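PDB 4F7A: SusD/RagB family nutrient-binding outer membrane lipoprotein from Bacteroides vulgatus, which probably binds glycans, perhaps mucin O-glycans, at the cell surface as a SusD-like outer membrane lipoprotein of a nutrient-uptake system. Local coordinates for residues A[55-60]-A[75-80]; A[254-259]-A[318-323]. All coordinates share one frame; numbering follows the deposited sequence. Where two conformers were deposited one is given.

Interaction 1 (A[55-60]-A[75-80]); sequences DMFSGY and YALEAG
With CG anti to the carbonyl carbon in both residues (chi1 -61° in Phe57, -69° in Tyr75), the Phe57 ring projects at the other chain and the Tyr75 ring reaches it with its outer part, the two meeting at one corner each. In this SusD-family protein, largely helical and TPR-like, the contact joins the short helix 54-57 to the irregular chain that leads into helix 79-82. Phe57 CE1 lies 4.1 Å from Tyr75 CE1, at the edge of the tyrosine ring and near its plane. Leu77 supplies the second touch. Its CD1 is anti to CA, stretched away along the side chain, which leaves CD2 as the branch that approaches Phe57, with Leu77 CD2 3.9 Å from Phe57 CZ. The tyrosine thus meets one corner of the phenylalanine and the leucine the next, both obliquely.

No hydrogen bond links 55-60 to 75-80; the join is apolar and small, burying about 100 Å² in all. Phe57 has a further aromatic neighbour in Trp439 of helix 435-445, whose ring meets it with its plane tilted. At the far end of Tyr75, OH is hydrogen-bonded to the backbone N of Ile468, which pins the ring at its hydroxyl end while its CE1 side faces Phe57.

After the helix the chain turns at Gly59, whose phi is positive and whose N donates to Met56 O over 2.9 Å. Ser58 OG likewise folds back, donating to Asp55 O over 2.9 Å from a position 59° out of the carbonyl plane.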
loop_
_atom_site.group_PDB
_atom_site.type_symbol
_atom_site.label_atom_id
_atom_site.label_comp_id
_atom_site.label_asym_id
_atom_site.label_seq_id
_atom_site.Cartn_x
_atom_site.Cartn_y
_atom_site.Cartn_z
ATOM N N ASP A 55 6.105 -0.543 5.823
ATOM C CA ASP A 55 7.021 0.421 5.204
ATOM C C ASP A 55 8.448 -0.116 5.190
ATOM O O ASP A 55 9.237 0.242 4.314
ATOM C CB ASP A 55 6.981 1.762 5.945
ATOM C CG ASP A 55 5.742 2.603 5.607
ATOM O OD1 ASP A 55 4.936 2.202 4.730
ATOM O OD2 ASP A 55 5.585 3.677 6.229
HETATM N N MSE A 56 8.778 -0.944 6.180
HETATM C CA MSE A 56 10.069 -1.594 6.209
HETATM C C MSE A 56 10.066 -2.834 5.313
HETATM O O MSE A 56 10.995 -3.034 4.506
HETATM C CB MSE A 56 10.457 -1.974 7.639
HETATM C CG MSE A 56 11.766 -2.749 7.662
HETATM SE SE MSE A 56 12.452 -3.086 9.427
HETATM C CE MSE A 56 10.943 -3.852 10.178
ATOM N N PHE A 57 9.028 -3.672 5.430
ATOM C CA PHE A 57 8.995 -4.908 4.668
ATOM C C PHE A 57 8.893 -4.660 3.174
ATOM O O PHE A 57 9.429 -5.438 2.375
ATOM C CB PHE A 57 7.904 -5.857 5.163
ATOM C CG PHE A 57 8.085 -6.296 6.613
ATOM C CD1 PHE A 57 9.317 -6.723 7.082
ATOM C CD2 PHE A 57 7.020 -6.272 7.492
ATOM C CE1 PHE A 57 9.465 -7.113 8.395
ATOM C CE2 PHE A 57 7.164 -6.682 8.812
ATOM C CZ PHE A 57 8.380 -7.095 9.258
ATOM N N SER A 58 8.287 -3.536 2.802
ATOM C CA SER A 58 8.288 -3.100 1.408
ATOM C C SER A 58 9.678 -2.808 0.795
ATOM O O SER A 58 9.821 -2.760 -0.449
ATOM C CB SER A 58 7.442 -1.831 1.273
ATOM O OG SER A 58 8.109 -0.696 1.806
ATOM N N GLY A 59 10.658 -2.569 1.654
ATOM C CA GLY A 59 11.989 -2.145 1.258
ATOM C C GLY A 59 12.199 -0.645 1.181
ATOM O O GLY A 59 13.329 -0.204 0.942
ATOM N N TYR A 60 11.148 0.147 1.417
ATOM C CA TYR A 60 11.246 1.601 1.291
ATOM C C TYR A 60 12.050 2.250 2.418
ATOM O O TYR A 60 12.884 3.129 2.167
ATOM C CB TYR A 60 9.875 2.287 1.333
ATOM C CG TYR A 60 8.980 2.139 0.137
ATOM C CD1 TYR A 60 9.458 1.731 -1.117
ATOM C CD2 TYR A 60 7.638 2.451 0.250
ATOM C CE1 TYR A 60 8.585 1.632 -2.216
ATOM C CE2 TYR A 60 6.773 2.339 -0.825
ATOM C CZ TYR A 60 7.247 1.929 -2.054
ATOM O OH TYR A 60 6.348 1.882 -3.091
ATOM N N TYR A 75 12.875 -10.388 11.686
ATOM C CA TYR A 75 11.740 -11.305 11.692
ATOM C C TYR A 75 11.416 -11.882 13.080
ATOM O O TYR A 75 10.784 -12.936 13.162
ATOM C CB TYR A 75 11.899 -12.459 10.685
ATOM C CG TYR A 75 11.836 -12.120 9.205
ATOM C CD1 TYR A 75 11.251 -10.939 8.727
ATOM C CD2 TYR A 75 12.325 -13.013 8.277
ATOM C CE1 TYR A 75 11.173 -10.677 7.365
ATOM C CE2 TYR A 75 12.258 -12.752 6.913
ATOM C CZ TYR A 75 11.688 -11.594 6.467
ATOM O OH TYR A 75 11.636 -11.379 5.116
ATOM N N ALA A 76 11.855 -11.214 14.150
ATOM C CA ALA A 76 11.399 -11.543 15.510
ATOM C C ALA A 76 10.224 -10.601 15.765
ATOM O O ALA A 76 10.368 -9.527 16.329
ATOM C CB ALA A 76 12.521 -11.343 16.530
ATOM N N LEU A 77 9.060 -10.982 15.264
ATOM C CA LEU A 77 7.984 -10.023 15.132
ATOM C C LEU A 77 7.479 -9.591 16.510
ATOM O O LEU A 77 7.227 -10.417 17.371
ATOM C CB LEU A 77 6.840 -10.594 14.300
ATOM C CG LEU A 77 7.159 -10.972 12.848
ATOM C CD1 LEU A 77 5.917 -11.401 12.131
ATOM C CD2 LEU A 77 7.785 -9.793 12.076
ATOM N N GLU A 78 7.358 -8.277 16.689
ATOM C CA GLU A 78 6.887 -7.672 17.915
ATOM C C GLU A 78 5.344 -7.606 17.905
ATOM O O GLU A 78 4.738 -6.888 17.100
ATOM C CB GLU A 78 7.504 -6.284 18.058
ATOM C CG GLU A 78 7.253 -5.594 19.384
ATOM C CD GLU A 78 7.912 -6.281 20.568
ATOM O OE1 GLU A 78 8.847 -7.103 20.386
ATOM O OE2 GLU A 78 7.475 -5.990 21.695
ATOM N N ALA A 79 4.746 -8.348 18.830
ATOM C CA ALA A 79 3.294 -8.587 18.894
ATOM C C ALA A 79 2.492 -7.290 18.954
ATOM O O ALA A 79 1.456 -7.171 18.304
ATOM C CB ALA A 79 2.953 -9.509 20.105
ATOM N N GLY A 80 2.978 -6.327 19.720
ATOM C CA GLY A 80 2.312 -5.016 19.841
ATOM C C GLY A 80 2.340 -4.232 18.537
ATOM O O GLY A 80 1.360 -3.548 18.180
#

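Interaction 2 (A[254-259]-A[318-323])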
loop_
_atom_site.group_PDB
_atom_site.type_symbol
_atom_site.label_atom_id
_atom_site.label_comp_id
_atom_site.label_asym_id
_atom_site.label_seq_id
_atom_site.Cartn_x
_atom_site.Cartn_y
_atom_site.Cartn_z
ATOM N N GLY A 254 5.724 13.194 10.440
ATOM C CA GLY A 254 5.872 13.179 11.887
ATOM C C GLY A 254 6.977 12.259 12.362
ATOM O O GLY A 254 7.807 12.670 13.175
ATOM N N VAL A 255 6.998 11.024 11.847
ATOM C CA VAL A 255 8.073 10.063 12.158
ATOM C C VAL A 255 9.424 10.547 11.615
ATOM O O VAL A 255 10.460 10.368 12.273
ATOM C CB VAL A 255 7.724 8.637 11.680
ATOM C CG1 VAL A 255 8.826 7.635 12.013
ATOM C CG2 VAL A 255 6.376 8.190 12.308
ATOM N N ALA A 256 9.415 11.192 10.453
ATOM C CA ALA A 256 10.638 11.812 9.911
ATOM C C ALA A 256 11.158 12.883 10.874
ATOM O O ALA A 256 12.374 13.021 11.060
ATOM C CB ALA A 256 10.412 12.402 8.570
ATOM N N GLY A 257 10.236 13.624 11.489
ATOM C CA GLY A 257 10.589 14.648 12.459
ATOM C C GLY A 257 11.253 14.074 13.695
ATOM O O GLY A 257 12.027 14.754 14.339
ATOM N N TRP A 258 10.958 12.823 14.025
ATOM C CA TRP A 258 11.665 12.131 15.104
ATOM C C TRP A 258 13.020 11.547 14.684
ATOM O O TRP A 258 13.717 10.959 15.495
ATOM C CB TRP A 258 10.829 10.980 15.638
ATOM C CG TRP A 258 9.520 11.361 16.214
ATOM C CD1 TRP A 258 9.130 12.597 16.651
ATOM C CD2 TRP A 258 8.438 10.467 16.501
ATOM N NE1 TRP A 258 7.850 12.524 17.172
ATOM C CE2 TRP A 258 7.407 11.230 17.088
ATOM C CE3 TRP A 258 8.246 9.094 16.328
ATOM C CZ2 TRP A 258 6.192 10.664 17.486
ATOM C CZ3 TRP A 258 7.037 8.536 16.721
ATOM C CH2 TRP A 258 6.035 9.320 17.303
ATOM N N GLY A 259 13.373 11.677 13.417
ATOM C CA GLY A 259 14.625 11.164 12.913
ATOM C C GLY A 259 14.631 9.677 12.603
ATOM O O GLY A 259 15.685 9.066 12.629
ATOM N N ILE A 318 14.952 10.352 4.443
ATOM C CA ILE A 318 13.888 10.867 3.620
ATOM C C ILE A 318 14.084 12.354 3.361
ATOM O O ILE A 318 14.642 13.078 4.183
ATOM C CB ILE A 318 12.489 10.613 4.251
ATOM C CG1 ILE A 318 11.404 10.591 3.179
ATOM C CG2 ILE A 318 12.173 11.646 5.383
ATOM C CD1 ILE A 318 10.011 10.123 3.707
ATOM N N ASN A 319 13.659 12.790 2.187
ATOM C CA ASN A 319 13.624 14.215 1.843
ATOM C C ASN A 319 12.426 14.912 2.504
ATOM O O ASN A 319 11.260 14.704 2.111
ATOM C CB ASN A 319 13.559 14.381 0.320
ATOM C CG ASN A 319 13.679 15.828 -0.120
ATOM O OD1 ASN A 319 13.273 16.723 0.615
ATOM N ND2 ASN A 319 14.217 16.064 -1.351
ATOM N N THR A 320 12.715 15.738 3.498
ATOM C CA THR A 320 11.679 16.367 4.316
ATOM C C THR A 320 11.182 17.697 3.738
ATOM O O THR A 320 10.377 18.369 4.372
ATOM C CB THR A 320 12.139 16.542 5.789
ATOM O OG1 THR A 320 13.402 17.231 5.838
ATOM C CG2 THR A 320 12.281 15.161 6.452
ATOM N N GLN A 321 11.683 18.095 2.567
ATOM C CA GLN A 321 11.047 19.151 1.770
ATOM C C GLN A 321 9.946 18.521 0.938
ATOM O O GLN A 321 8.907 19.119 0.718
ATOM C CB GLN A 321 12.042 19.868 0.838
ATOM C CG GLN A 321 12.984 20.830 1.550
ATOM C CD GLN A 321 14.017 21.448 0.612
ATOM O OE1 GLN A 321 14.258 20.949 -0.492
ATOM N NE2 GLN A 321 14.630 22.540 1.054
ATOM N N THR A 322 10.178 17.294 0.474
ATOM C CA THR A 322 9.182 16.557 -0.307
ATOM C C THR A 322 8.025 16.056 0.559
ATOM O O THR A 322 6.845 16.210 0.200
ATOM C CB THR A 322 9.836 15.377 -1.005
ATOM O OG1 THR A 322 10.878 15.882 -1.840
ATOM C CG2 THR A 322 8.827 14.586 -1.861
ATOM N N ILE A 323 8.356 15.455 1.700
ATOM C CA ILE A 323 7.341 14.926 2.613
ATOM C C ILE A 323 7.277 15.837 3.869
ATOM O O ILE A 323 8.212 15.868 4.690
ATOM C CB ILE A 323 7.634 13.461 2.978
ATOM C CG1 ILE A 323 7.646 12.555 1.722
ATOM C CG2 ILE A 323 6.578 12.928 4.009
ATOM C CD1 ILE A 323 6.358 12.524 0.894
#
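Asn319 OD1, on the residue between Ile318 and Thr320 that touch Ala256, is gripped by two backbone N-H groups. Gln321 N donates over 2.9 Å, nearly in line with the Asn319 side-chain C=O, and Thr322 N donates to the same OD1 over 3.2 Å from well above the amide plane, 63° out of it. The paired bonds curl 319-322 into a tight bend, which Ile323 N closes further with a 3.0 Å bond to Asn319 O. Asn319 ND2 in turn is hydrogen-bonded to Ser280 O, and Thr322 OG1 to Ile281 O, so both ends of the bend are tied to helix 279-282.

Across from it stands Ala256, in the last turn of helix 251-257, its CB directed at the loop. Two methyl groups receive it: Ile318 CG2 at 3.7 Å and Thr320 CG2 at 3.9 Å. In Thr320 a chi1 of 53° sets OG1 between the backbone N and the carbonyl carbon and leaves the methyl branch to meet the alanine. No polar bond crosses between the segments, and the buried surface is only about 90 Å². Ile318 also packs on Leu252, one turn earlier in the helix, and its backbone is hydrogen-bonded to that of Thr261.

Beyond Ala256, Gly259 N donates to Ala256 O over 2.9 Å, one of two bonds back into the last turn, and its positive phi turns the chain off the helix: a Schellman motif on one side of the contact, facing a loop shaped by an Asx turn on the other.

How the interactions relate
The two contacts follow one another along the chain, interaction 1 closing before interaction 2 opens, and their centres lie 19 Å apart. Their nearest atoms are about 8 Å from each other, so they do not touch. Both join a short helix to loop chain, within the same SusD-like fold. An antiparallel pair of two-residue strands ties the regions together: strand 61-62 directly follows 55-60, and its partner 262-263 comes shortly after 254-259. Helix 44-51, which precedes 55-60, also packs against Val255 and Trp258. The small sheet thus links the first segments of both contacts, while 75-80 and 318-323 each pack on one of them, with no hydrogen bond across either contact.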